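Local atomic coordinates of adenosine monophosphate-protein transferase FICD homolog (Caenorhabditis elegans, PDB entry 5JJ6), a protein that belongs to the Fic/DOC (Fido) family and, like its FICD relatives, probably joins a helical Fic domain to a TPR-type array of helical hairpins. Residues 145-150 and 306-311; 159-164 and 176-181; 73-78 and 97-102. All coordinates share one frame; numbering follows the deposited sequence.

Interaction 1: 145-150 and 306-311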
ATOM      1  N   VAL B 145       6.882  -1.057 -15.556  1.00 33.70           N
ATOM      2  CA  VAL B 145       5.471  -1.272 -15.215  1.00 35.25           C
ATOM      3  C   VAL B 145       4.590  -1.496 -16.460  1.00 35.18           C
ATOM      4  O   VAL B 145       3.592  -2.226 -16.411  1.00 32.84           O
ATOM      5  CB  VAL B 145       4.898  -0.110 -14.373  1.00 38.30           C
ATOM      6  CG1 VAL B 145       5.704   0.045 -13.093  1.00 32.97           C
ATOM      7  CG2 VAL B 145       4.853   1.186 -15.166  1.00 35.28           C
ATOM      8  N   ALA B 146       4.957  -0.859 -17.565  1.00 35.92           N
ATOM      9  CA  ALA B 146       4.247  -1.032 -18.821  1.00 34.11           C
ATOM     10  C   ALA B 146       4.340  -2.496 -19.242  1.00 37.27           C
ATOM     11  O   ALA B 146       3.352  -3.074 -19.691  1.00 39.06           O
ATOM     12  CB  ALA B 146       4.826  -0.118 -19.907  1.00 29.41           C
ATOM     13  N   ILE B 147       5.517  -3.101 -19.058  1.00 35.29           N
ATOM     14  CA  ILE B 147       5.712  -4.512 -19.411  1.00 38.46           C
ATOM     15  C   ILE B 147       4.755  -5.444 -18.650  1.00 36.17           C
ATOM     16  O   ILE B 147       4.278  -6.440 -19.193  1.00 36.76           O
ATOM     17  CB  ILE B 147       7.170  -4.962 -19.122  1.00 32.62           C
ATOM     18  CG1 ILE B 147       8.036  -4.852 -20.362  1.00 30.77           C
ATOM     19  CG2 ILE B 147       7.218  -6.378 -18.648  1.00 32.40           C
ATOM     20  CD1 ILE B 147       9.478  -5.151 -20.076  1.00 33.74           C
ATOM     21  N   GLU B 148       4.437  -5.088 -17.415  1.00 34.16           N
ATOM     22  CA  GLU B 148       3.538  -5.890 -16.602  1.00 37.71           C
ATOM     23  C   GLU B 148       2.076  -5.618 -16.985  1.00 42.58           C
ATOM     24  O   GLU B 148       1.169  -6.346 -16.581  1.00 44.46           O
ATOM     25  CB  GLU B 148       3.821  -5.616 -15.113  1.00 39.97           C
ATOM     26  CG  GLU B 148       2.684  -5.846 -14.131  1.00 45.90           C
ATOM     27  CD  GLU B 148       1.848  -4.585 -13.908  1.00 61.42           C
ATOM     28  OE1 GLU B 148       2.438  -3.508 -13.589  1.00 55.62           O
ATOM     29  OE2 GLU B 148       0.602  -4.671 -14.072  1.00 70.72           O
ATOM     30  N   GLY B 149       1.857  -4.597 -17.809  1.00 39.65           N
ATOM     31  CA  GLY B 149       0.534  -4.310 -18.338  1.00 41.99           C
ATOM     32  C   GLY B 149      -0.084  -2.957 -18.019  1.00 43.19           C
ATOM     33  O   GLY B 149      -1.145  -2.607 -18.560  1.00 34.37           O
ATOM     34  N   ASN B 150       0.615  -2.174 -17.197  1.00 47.53           N
ATOM     35  CA  ASN B 150       0.190  -0.820 -16.818  1.00 39.52           C
ATOM     36  C   ASN B 150      -0.002   0.062 -18.045  1.00 37.40           C
ATOM     37  O   ASN B 150       0.864   0.103 -18.925  1.00 37.29           O
ATOM     38  CB  ASN B 150       1.238  -0.194 -15.890  1.00 39.15           C
ATOM     39  CG  ASN B 150       0.731   1.018 -15.145  1.00 37.40           C
ATOM     40  OD1 ASN B 150       0.143   1.927 -15.725  1.00 38.07           O
ATOM     41  ND2 ASN B 150       0.982   1.046 -13.841  1.00 40.72           N
ATOM     42  N   LEU B 306      14.742  -2.802 -19.894  1.00 37.64           N
ATOM     43  CA  LEU B 306      14.138  -3.742 -20.834  1.00 39.44           C
ATOM     44  C   LEU B 306      12.859  -3.114 -21.361  1.00 36.83           C
ATOM     45  O   LEU B 306      11.839  -3.089 -20.658  1.00 35.97           O
ATOM     46  CB  LEU B 306      13.846  -5.094 -20.161  1.00 35.55           C
ATOM     47  CG  LEU B 306      14.923  -5.615 -19.220  1.00 29.80           C
ATOM     48  CD1 LEU B 306      14.462  -6.870 -18.479  1.00 27.23           C
ATOM     49  CD2 LEU B 306      16.179  -5.878 -20.020  1.00 33.27           C
ATOM     50  N   PRO B 307      12.915  -2.572 -22.584  1.00 35.52           N
ATOM     51  CA  PRO B 307      11.801  -1.749 -23.067  1.00 39.29           C
ATOM     52  C   PRO B 307      10.542  -2.556 -23.362  1.00 37.49           C
ATOM     53  O   PRO B 307      10.625  -3.724 -23.745  1.00 32.27           O
ATOM     54  CB  PRO B 307      12.372  -1.097 -24.331  1.00 36.24           C
ATOM     55  CG  PRO B 307      13.436  -1.991 -24.778  1.00 36.64           C
ATOM     56  CD  PRO B 307      14.019  -2.633 -23.551  1.00 36.21           C
ATOM     57  N   VAL B 308       9.389  -1.916 -23.161  1.00 39.05           N
ATOM     58  CA  VAL B 308       8.089  -2.570 -23.268  1.00 34.96           C
ATOM     59  C   VAL B 308       7.796  -2.881 -24.725  1.00 33.73           C
ATOM     60  O   VAL B 308       7.070  -3.818 -25.023  1.00 34.91           O
ATOM     61  CB  VAL B 308       6.971  -1.705 -22.650  1.00 40.17           C
ATOM     62  CG1 VAL B 308       6.843  -0.364 -23.387  1.00 34.75           C
ATOM     63  CG2 VAL B 308       5.644  -2.464 -22.617  1.00 38.42           C
ATOM     64  N   GLU B 309       8.387  -2.100 -25.626  1.00 35.12           N
ATOM     65  CA  GLU B 309       8.313  -2.359 -27.062  1.00 31.54           C
ATOM     66  C   GLU B 309       8.876  -3.739 -27.409  1.00 36.43           C
ATOM     67  O   GLU B 309       8.595  -4.286 -28.472  1.00 41.75           O
ATOM     68  CB  GLU B 309       9.090  -1.302 -27.850  1.00 34.36           C
ATOM     69  CG  GLU B 309       8.457   0.072 -27.900  1.00 48.96           C
ATOM     70  CD  GLU B 309       8.912   1.000 -26.769  1.00 58.40           C
ATOM     71  OE1 GLU B 309       9.873   0.648 -26.029  1.00 48.70           O
ATOM     72  OE2 GLU B 309       8.305   2.093 -26.636  1.00 64.04           O
ATOM     73  N   THR B 310       9.731  -4.273 -26.548  1.00 33.47           N
ATOM     74  CA  THR B 310      10.331  -5.569 -26.819  1.00 35.90           C
ATOM     75  C   THR B 310       9.725  -6.677 -25.933  1.00 36.30           C
ATOM     76  O   THR B 310      10.290  -7.781 -25.822  1.00 29.64           O
ATOM     77  CB  THR B 310      11.859  -5.513 -26.635  1.00 36.91           C
ATOM     78  OG1 THR B 310      12.186  -5.393 -25.245  1.00 40.78           O
ATOM     79  CG2 THR B 310      12.421  -4.326 -27.387  1.00 29.66           C
ATOM     80  N   ARG B 311       8.575  -6.371 -25.322  1.00 32.44           N
ATOM     81  CA  ARG B 311       7.896  -7.301 -24.414  1.00 30.65           C
ATOM     82  C   ARG B 311       7.870  -8.758 -24.951  1.00 33.48           C
ATOM     83  O   ARG B 311       8.262  -9.694 -24.246  1.00 33.04           O
ATOM     84  CB  ARG B 311       6.480  -6.806 -24.116  1.00 27.43           C
ATOM     85  CG  ARG B 311       5.711  -7.716 -23.191  1.00 31.00           C
ATOM     86  CD  ARG B 311       4.385  -7.130 -22.820  1.00 27.31           C
ATOM     87  NE  ARG B 311       3.744  -7.839 -21.715  1.00 26.98           N
ATOM     88  CZ  ARG B 311       2.748  -8.709 -21.855  1.00 29.45           C
ATOM     89  NH1 ARG B 311       2.274  -8.995 -23.063  1.00 28.47           N
ATOM     90  NH2 ARG B 311       2.225  -9.296 -20.784  1.00 31.36           N
TER
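Val308 and Ile147 slide past each other in opposite directions, bringing their branches against different parts of the other segment. The CB of Val308 faces the helix end 145-148. Its CG2, anti to the backbone N, lies against the peptide link between Ala146 and Ile147, 3.6 Å from Ile147 N. The CB of Ala146 points back at the valine and meets the same methyl, Val308 CG2, at 3.7 Å. Ile147 runs the other way: its CG1 passes Val308 CA at 3.7 Å, and its extended chain (chi2 174°) carries CD1 on to the carbonyl of Leu306 and the CB of that leucine, CD1 to CB being 4.4 Å.

The sequence from just before Val145 to Gly149 fits the (S/T)xxxE(G/N) pattern of the inhibitory helix of Fic proteins. Glu148 would thus be its characteristic glutamate, consistent with its CB facing away from 306-311 and with a long, weak ion pair to Arg286. Gly149, with positive phi, closes the helix in a Schellman motif, in which Asn150 N returns to Val145 O at 3.1 Å.

Ile147 O, in the last turn, accepts from Arg311. That side chain, CG anti to the backbone N and extended as far as NE, reaches alongside and gives NE to Ile147 O at 2.9 Å, with an N-H...O angle of 151°. The donor lies in the carbonyl plane, and the oxygen stays near the guanidinium plane. Within the loop, Pro307 O accepts from both Thr310 N and Thr310 OG1, the latter at 2.7 Å, and that hydroxyl also bonds Tyr332 OH.

Interaction 2: 159-164 and 176-181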
ATOM      1  N   ALA B 159       4.885  12.832 -15.425  1.00 45.01           N
ATOM      2  CA  ALA B 159       4.065  13.822 -14.728  1.00 45.24           C
ATOM      3  C   ALA B 159       3.790  13.419 -13.281  1.00 44.29           C
ATOM      4  O   ALA B 159       3.861  14.246 -12.381  1.00 46.48           O
ATOM      5  CB  ALA B 159       2.770  14.031 -15.461  1.00 44.44           C
ATOM      6  N   ILE B 160       3.457  12.154 -13.064  1.00 43.44           N
ATOM      7  CA  ILE B 160       3.229  11.643 -11.718  1.00 39.02           C
ATOM      8  C   ILE B 160       4.489  11.703 -10.852  1.00 40.49           C
ATOM      9  O   ILE B 160       4.438  12.097  -9.700  1.00 44.39           O
ATOM     10  CB  ILE B 160       2.734  10.187 -11.762  1.00 39.20           C
ATOM     11  CG1 ILE B 160       1.343  10.109 -12.383  1.00 38.93           C
ATOM     12  CG2 ILE B 160       2.715   9.560 -10.369  1.00 32.21           C
ATOM     13  CD1 ILE B 160       0.875   8.678 -12.572  1.00 36.74           C
ATOM     14  N   LEU B 161       5.616  11.248 -11.380  1.00 43.20           N
ATOM     15  CA  LEU B 161       6.812  11.163 -10.543  1.00 42.53           C
ATOM     16  C   LEU B 161       7.557  12.498 -10.327  1.00 45.31           C
ATOM     17  O   LEU B 161       8.036  12.781  -9.234  1.00 44.80           O
ATOM     18  CB  LEU B 161       7.776  10.120 -11.134  1.00 40.96           C
ATOM     19  CG  LEU B 161       7.320   8.654 -11.091  1.00 40.89           C
ATOM     20  CD1 LEU B 161       8.378   7.705 -11.654  1.00 40.97           C
ATOM     21  CD2 LEU B 161       6.932   8.229  -9.684  1.00 34.38           C
ATOM     22  N   GLU B 162       7.604  13.332 -11.356  1.00 47.66           N
ATOM     23  CA  GLU B 162       8.447  14.530 -11.378  1.00 52.37           C
ATOM     24  C   GLU B 162       7.689  15.797 -10.974  1.00 52.49           C
ATOM     25  O   GLU B 162       8.258  16.721 -10.395  1.00 57.38           O
ATOM     26  CB  GLU B 162       9.051  14.697 -12.780  1.00 56.48           C
ATOM     27  CG  GLU B 162       9.699  16.044 -13.073  1.00 63.06           C
ATOM     28  CD  GLU B 162       9.469  16.509 -14.522  1.00 81.08           C
ATOM     29  OE1 GLU B 162       8.287  16.620 -14.951  1.00 77.16           O
ATOM     30  OE2 GLU B 162      10.469  16.763 -15.231  1.00 82.98           O
ATOM     31  N   SER B 163       6.398  15.821 -11.273  1.00 53.80           N
ATOM     32  CA  SER B 163       5.561  16.989 -11.038  1.00 50.77           C
ATOM     33  C   SER B 163       4.522  16.754  -9.950  1.00 47.71           C
ATOM     34  O   SER B 163       3.801  17.679  -9.584  1.00 50.23           O
ATOM     35  CB  SER B 163       4.883  17.416 -12.332  1.00 55.14           C
ATOM     36  OG  SER B 163       5.865  17.764 -13.291  1.00 68.49           O
ATOM     37  N   GLY B 164       4.428  15.521  -9.451  1.00 38.99           N
ATOM     38  CA  GLY B 164       3.487  15.215  -8.391  1.00 34.92           C
ATOM     39  C   GLY B 164       2.062  15.385  -8.872  1.00 40.83           C
ATOM     40  O   GLY B 164       1.140  15.623  -8.092  1.00 40.37           O
ATOM     41  N   ASN B 176      -0.408   4.053  -8.115  1.00 36.78           N
ATOM     42  CA  ASN B 176       0.299   3.462  -6.989  1.00 40.57           C
ATOM     43  C   ASN B 176       1.449   2.534  -7.396  1.00 44.26           C
ATOM     44  O   ASN B 176       2.458   2.449  -6.679  1.00 46.37           O
ATOM     45  CB  ASN B 176      -0.673   2.700  -6.104  1.00 42.92           C
ATOM     46  CG  ASN B 176      -1.373   3.597  -5.124  1.00 45.38           C
ATOM     47  OD1 ASN B 176      -0.934   4.730  -4.880  1.00 42.83           O
ATOM     48  ND2 ASN B 176      -2.465   3.101  -4.545  1.00 42.16           N
ATOM     49  N   GLU B 177       1.296   1.844  -8.529  1.00 39.03           N
ATOM     50  CA  GLU B 177       2.360   1.013  -9.086  1.00 34.50           C
ATOM     51  C   GLU B 177       3.540   1.854  -9.541  1.00 36.71           C
ATOM     52  O   GLU B 177       4.693   1.531  -9.246  1.00 38.55           O
ATOM     53  CB  GLU B 177       1.827   0.179 -10.245  1.00 34.59           C
ATOM     54  CG  GLU B 177       1.071  -1.063  -9.794  1.00 43.82           C
ATOM     55  CD  GLU B 177       0.335  -1.775 -10.933  1.00 56.06           C
ATOM     56  OE1 GLU B 177       0.517  -1.399 -12.123  1.00 52.10           O
ATOM     57  OE2 GLU B 177      -0.422  -2.730 -10.630  1.00 58.31           O
ATOM     58  N   VAL B 178       3.252   2.947 -10.240  1.00 36.63           N
ATOM     59  CA  VAL B 178       4.307   3.850 -10.672  1.00 33.72           C
ATOM     60  C   VAL B 178       5.091   4.365  -9.464  1.00 36.56           C
ATOM     61  O   VAL B 178       6.330   4.241  -9.398  1.00 33.77           O
ATOM     62  CB  VAL B 178       3.717   5.023 -11.487  1.00 30.89           C
ATOM     63  CG1 VAL B 178       4.722   6.132 -11.677  1.00 29.11           C
ATOM     64  CG2 VAL B 178       3.243   4.520 -12.836  1.00 35.29           C
ATOM     65  N   ILE B 179       4.359   4.913  -8.497  1.00 35.38           N
ATOM     66  CA  ILE B 179       4.968   5.463  -7.287  1.00 37.66           C
ATOM     67  C   ILE B 179       5.800   4.434  -6.519  1.00 38.18           C
ATOM     68  O   ILE B 179       6.957   4.697  -6.156  1.00 37.23           O
ATOM     69  CB  ILE B 179       3.890   6.088  -6.374  1.00 40.22           C
ATOM     70  CG1 ILE B 179       3.345   7.363  -7.037  1.00 32.21           C
ATOM     71  CG2 ILE B 179       4.479   6.466  -5.038  1.00 35.87           C
ATOM     72  CD1 ILE B 179       1.868   7.624  -6.803  1.00 32.20           C
ATOM     73  N   GLY B 180       5.209   3.268  -6.282  1.00 39.34           N
ATOM     74  CA  GLY B 180       5.906   2.162  -5.644  1.00 39.35           C
ATOM     75  C   GLY B 180       7.195   1.761  -6.342  1.00 38.39           C
ATOM     76  O   GLY B 180       8.223   1.595  -5.686  1.00 40.22           O
ATOM     77  N   MET B 181       7.153   1.596  -7.664  1.00 37.12           N
ATOM     78  CA  MET B 181       8.359   1.221  -8.391  1.00 36.44           C
ATOM     79  C   MET B 181       9.446   2.265  -8.222  1.00 40.40           C
ATOM     80  O   MET B 181      10.599   1.929  -7.956  1.00 42.50           O
ATOM     81  CB  MET B 181       8.091   1.027  -9.879  1.00 33.09           C
ATOM     82  CG  MET B 181       8.191  -0.419 -10.369  1.00 46.11           C
ATOM     83  SD  MET B 181       9.715  -1.351  -9.996  1.00 41.39           S
ATOM     84  CE  MET B 181      10.958  -0.134 -10.385  1.00 42.67           C
TER
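Two consecutive helices of the Fic-family domain, 154-162 and 172-191, are joined by a loop, and purely apolar side chains bring them together here. Leu161 CA lies 6.8 Å from Ile179 CA, and the leucine shows how the gap is filled. Its CB heads neither at nor away from the partner helix. The first torsion, with CG anti to the carbonyl carbon (chi1 -68°), then turns the branch across the gap. CG arrives 3.7 Å from Val178 CG1, and the isobutyl fork continues round that same methyl: CD1 lies 4.0 Å from Val178 CG1, while CD2 closes to 3.6 Å. CD2 also reaches the backbone of the opposite helix, beside Ile179 CA. The leucine and valine cross obliquely, and three atoms of the leucine fork share one methyl. That methyl is presented because Val178 CG1 is anti to its own backbone N, on a CB aimed at helix 154-162.

Leu161 rests on Phe138 of helix 127-148 as well, and Leu152 touches both Ile160 and Val178, so the contact also joins helix 127-148 and the loop carrying Leu152. The dimer interface begins beside it: Ile179 packs on Ile172 of the second subunit, and Asn176 ND2 hydrogen-bonds Asn176 OD1 of that subunit.

A second pair, Ile160 and Ile179, has side chains that cross at about a right angle. Ile160 lays CG2, the branch anti to its N, over the end of Ile179, 4.0 Å from Ile179 CG1 and 4.1 Å from Ile179 CD1.

Interaction 3: 73-78 and 97-102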
ATOM      1  N   GLU B  73      20.363 -18.140 -35.061  1.00 42.84           N
ATOM      2  CA  GLU B  73      18.963 -18.451 -35.242  1.00 47.65           C
ATOM      3  C   GLU B  73      18.767 -19.923 -35.656  1.00 47.65           C
ATOM      4  O   GLU B  73      17.819 -20.595 -35.209  1.00 42.00           O
ATOM      5  CB  GLU B  73      18.334 -17.500 -36.259  1.00 50.02           C
ATOM      6  CG  GLU B  73      16.821 -17.502 -36.149  1.00 62.59           C
ATOM      7  CD  GLU B  73      16.348 -17.058 -34.764  1.00 69.13           C
ATOM      8  OE1 GLU B  73      17.080 -16.282 -34.093  1.00 66.46           O
ATOM      9  OE2 GLU B  73      15.269 -17.532 -34.330  1.00 63.74           O
ATOM     10  N   ALA B  74      19.689 -20.429 -36.471  1.00 46.90           N
ATOM     11  CA  ALA B  74      19.648 -21.823 -36.899  1.00 46.90           C
ATOM     12  C   ALA B  74      19.738 -22.740 -35.686  1.00 46.07           C
ATOM     13  O   ALA B  74      18.905 -23.660 -35.489  1.00 44.77           O
ATOM     14  CB  ALA B  74      20.772 -22.113 -37.856  1.00 48.21           C
ATOM     15  N   ASP B  75      20.768 -22.486 -34.885  1.00 41.92           N
ATOM     16  CA  ASP B  75      20.949 -23.180 -33.621  1.00 40.96           C
ATOM     17  C   ASP B  75      19.679 -23.107 -32.752  1.00 39.58           C
ATOM     18  O   ASP B  75      19.276 -24.095 -32.148  1.00 38.95           O
ATOM     19  CB  ASP B  75      22.148 -22.600 -32.883  1.00 36.91           C
ATOM     20  CG  ASP B  75      22.292 -23.155 -31.495  1.00 44.44           C
ATOM     21  OD1 ASP B  75      21.624 -22.626 -30.572  1.00 48.50           O
ATOM     22  OD2 ASP B  75      23.076 -24.110 -31.321  1.00 47.22           O
ATOM     23  N   GLN B  76      19.042 -21.942 -32.703  1.00 42.42           N
ATOM     24  CA  GLN B  76      17.786 -21.799 -31.946  1.00 42.32           C
ATOM     25  C   GLN B  76      16.661 -22.720 -32.443  1.00 39.17           C
ATOM     26  O   GLN B  76      15.917 -23.313 -31.634  1.00 34.99           O
ATOM     27  CB  GLN B  76      17.356 -20.335 -31.951  1.00 38.59           C
ATOM     28  CG  GLN B  76      18.085 -19.599 -30.870  1.00 37.53           C
ATOM     29  CD  GLN B  76      17.816 -20.219 -29.513  1.00 38.27           C
ATOM     30  OE1 GLN B  76      16.667 -20.279 -29.084  1.00 49.71           O
ATOM     31  NE2 GLN B  76      18.855 -20.722 -28.852  1.00 37.52           N
ATOM     32  N   CYS B  77      16.517 -22.801 -33.765  1.00 38.69           N
ATOM     33  CA  CYS B  77      15.603 -23.761 -34.371  1.00 39.39           C
ATOM     34  C   CYS B  77      15.894 -25.202 -33.925  1.00 40.79           C
ATOM     35  O   CYS B  77      14.971 -25.938 -33.548  1.00 38.92           O
ATOM     36  CB  CYS B  77      15.668 -23.689 -35.898  1.00 42.00           C
ATOM     37  SG  CYS B  77      14.888 -22.245 -36.635  1.00 54.36           S
ATOM     38  N   TYR B  78      17.165 -25.612 -33.989  1.00 38.69           N
ATOM     39  CA  TYR B  78      17.510 -26.988 -33.608  1.00 34.05           C
ATOM     40  C   TYR B  78      17.212 -27.242 -32.131  1.00 36.22           C
ATOM     41  O   TYR B  78      16.698 -28.302 -31.763  1.00 37.90           O
ATOM     42  CB  TYR B  78      18.974 -27.298 -33.901  1.00 33.93           C
ATOM     43  CG  TYR B  78      19.375 -27.081 -35.340  1.00 36.06           C
ATOM     44  CD1 TYR B  78      18.480 -27.318 -36.374  1.00 36.98           C
ATOM     45  CD2 TYR B  78      20.656 -26.631 -35.663  1.00 35.42           C
ATOM     46  CE1 TYR B  78      18.846 -27.109 -37.691  1.00 40.57           C
ATOM     47  CE2 TYR B  78      21.028 -26.426 -36.967  1.00 37.31           C
ATOM     48  CZ  TYR B  78      20.120 -26.663 -37.976  1.00 40.89           C
ATOM     49  OH  TYR B  78      20.488 -26.446 -39.276  1.00 45.65           O
ATOM     50  N   ARG B  97      26.828 -29.556 -34.709  1.00 47.77           N
ATOM     51  CA  ARG B  97      27.696 -28.708 -35.530  1.00 43.38           C
ATOM     52  C   ARG B  97      27.620 -27.260 -35.079  1.00 46.22           C
ATOM     53  O   ARG B  97      28.631 -26.571 -34.979  1.00 46.92           O
ATOM     54  CB  ARG B  97      27.308 -28.771 -37.010  1.00 47.63           C
ATOM     55  CG  ARG B  97      27.826 -29.979 -37.776  1.00 53.79           C
ATOM     56  CD  ARG B  97      26.931 -30.334 -38.963  1.00 49.37           C
ATOM     57  NE  ARG B  97      26.744 -29.202 -39.861  1.00 51.42           N
ATOM     58  CZ  ARG B  97      25.680 -28.404 -39.851  1.00 55.08           C
ATOM     59  NH1 ARG B  97      24.694 -28.601 -38.980  1.00 52.02           N
ATOM     60  NH2 ARG B  97      25.603 -27.401 -40.714  1.00 56.73           N
ATOM     61  N   THR B  98      26.417 -26.794 -34.772  1.00 49.72           N
ATOM     62  CA  THR B  98      26.255 -25.354 -34.509  1.00 40.71           C
ATOM     63  C   THR B  98      26.786 -24.839 -33.163  1.00 44.91           C
ATOM     64  O   THR B  98      27.232 -23.699 -33.070  1.00 47.58           O
ATOM     65  CB  THR B  98      24.793 -24.966 -34.588  1.00 33.30           C
ATOM     66  OG1 THR B  98      24.043 -25.791 -33.696  1.00 36.31           O
ATOM     67  CG2 THR B  98      24.271 -25.153 -35.988  1.00 39.41           C
ATOM     68  N   THR B  99      26.746 -25.672 -32.131  1.00 42.49           N
ATOM     69  CA  THR B  99      26.983 -25.217 -30.760  1.00 42.85           C
ATOM     70  C   THR B  99      28.325 -24.479 -30.470  1.00 48.20           C
ATOM     71  O   THR B  99      28.302 -23.371 -29.914  1.00 47.23           O
ATOM     72  CB  THR B  99      26.835 -26.428 -29.803  1.00 45.17           C
ATOM     73  OG1 THR B  99      25.456 -26.794 -29.730  1.00 50.99           O
ATOM     74  CG2 THR B  99      27.340 -26.115 -28.414  1.00 44.56           C
ATOM     75  N   PRO B 100      29.491 -25.065 -30.840  1.00 52.15           N
ATOM     76  CA  PRO B 100      30.746 -24.364 -30.502  1.00 48.96           C
ATOM     77  C   PRO B 100      30.904 -22.999 -31.205  1.00 45.73           C
ATOM     78  O   PRO B 100      31.458 -22.048 -30.621  1.00 51.03           O
ATOM     79  CB  PRO B 100      31.831 -25.356 -30.936  1.00 48.22           C
ATOM     80  CG  PRO B 100      31.195 -26.218 -31.934  1.00 47.30           C
ATOM     81  CD  PRO B 100      29.749 -26.326 -31.560  1.00 46.57           C
ATOM     82  N   LEU B 101      30.411 -22.897 -32.434  1.00 40.96           N
ATOM     83  CA  LEU B 101      30.388 -21.613 -33.129  1.00 46.54           C
ATOM     84  C   LEU B 101      29.570 -20.550 -32.371  1.00 50.70           C
ATOM     85  O   LEU B 101      30.063 -19.435 -32.118  1.00 53.04           O
ATOM     86  CB  LEU B 101      29.828 -21.774 -34.544  1.00 46.74           C
ATOM     87  CG  LEU B 101      30.541 -22.737 -35.499  1.00 45.81           C
ATOM     88  CD1 LEU B 101      29.813 -22.782 -36.833  1.00 40.82           C
ATOM     89  CD2 LEU B 101      32.005 -22.357 -35.693  1.00 41.91           C
ATOM     90  N   VAL B 102      28.329 -20.878 -32.007  1.00 46.50           N
ATOM     91  CA  VAL B 102      27.516 -19.913 -31.273  1.00 49.33           C
ATOM     92  C   VAL B 102      28.169 -19.568 -29.927  1.00 47.35           C
ATOM     93  O   VAL B 102      28.026 -18.436 -29.465  1.00 50.64           O
ATOM     94  CB  VAL B 102      26.039 -20.370 -31.063  1.00 45.74           C
ATOM     95  CG1 VAL B 102      25.459 -20.962 -32.341  1.00 41.44           C
ATOM     96  CG2 VAL B 102      25.916 -21.320 -29.914  1.00 53.17           C
TER
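Helix 71-84 and the long helix 89-120 follow each other in the chain, in a region consistent with the TPR-type part of FICD relatives. The axes of their segments 73-78 and 97-102 approach to 9.5 Å, with N-to-C directions 134° apart, so the helices run roughly antiparallel but strongly splayed. The longer helix is kinked at Pro100, whose N cannot bond to the turn before.

The polar contacts centre on Asp75. With CG anti to the backbone N (chi1 173°), its carboxylate reaches across the helix interface and brings OD2 to 3.1 Å from Thr98 OG1. That hydroxyl, in the crowded position between N and the carbonyl carbon of its own residue, also has Arg95 O within reach; Thr99 OG1 hydrogen-bonds the same carbonyl. The other carboxylate oxygen, Asp75 OD1, makes a salt bridge to Arg327 NH2 of helix 327-346. For a buried carboxylate, the guanidinium on OD1 would favour the charged form, while OD2 lies near the threonine hydroxyl.

Van der Waals contact is made by Val102, which sends CG1 at about a right angle against the stem of the aspartate, 3.7 Å from Asp75 CB. Arg327 also touches Val102.

The aromatic contact is edge-on. Tyr78 has its OH hydrogen-bonded to Glu66. Ala74 O lies above one face of the ring, offset toward the rim, and the methyl Thr98 CG2 lies in the ring plane at the edge, 3.6 Å from Tyr78 CE2.

Overall arrangement
Interaction 3 is buried between two consecutive helices, 71-84 and 89-120, and centred on a carboxylate, whereas interactions 1 and 2 are only partly buried. Interaction 2 is wholly apolar and borders the second subunit; interaction 1 combines apolar contacts with one arginine-to-carbonyl bond. Interactions 1 and 2 adjoin, with centres 16 Å apart: Val145 CG1 packs on Met181 CG at 3.7 Å, and the carboxylates of Glu148 and Glu177 lie close, OE1 to OE1 3.2 Å, with Arg286 near both. Interaction 3 is remote, its centre 44 Å from that of interaction 2, yet helix 327-346 touches both it, through Arg327, and interaction 1, through Tyr332.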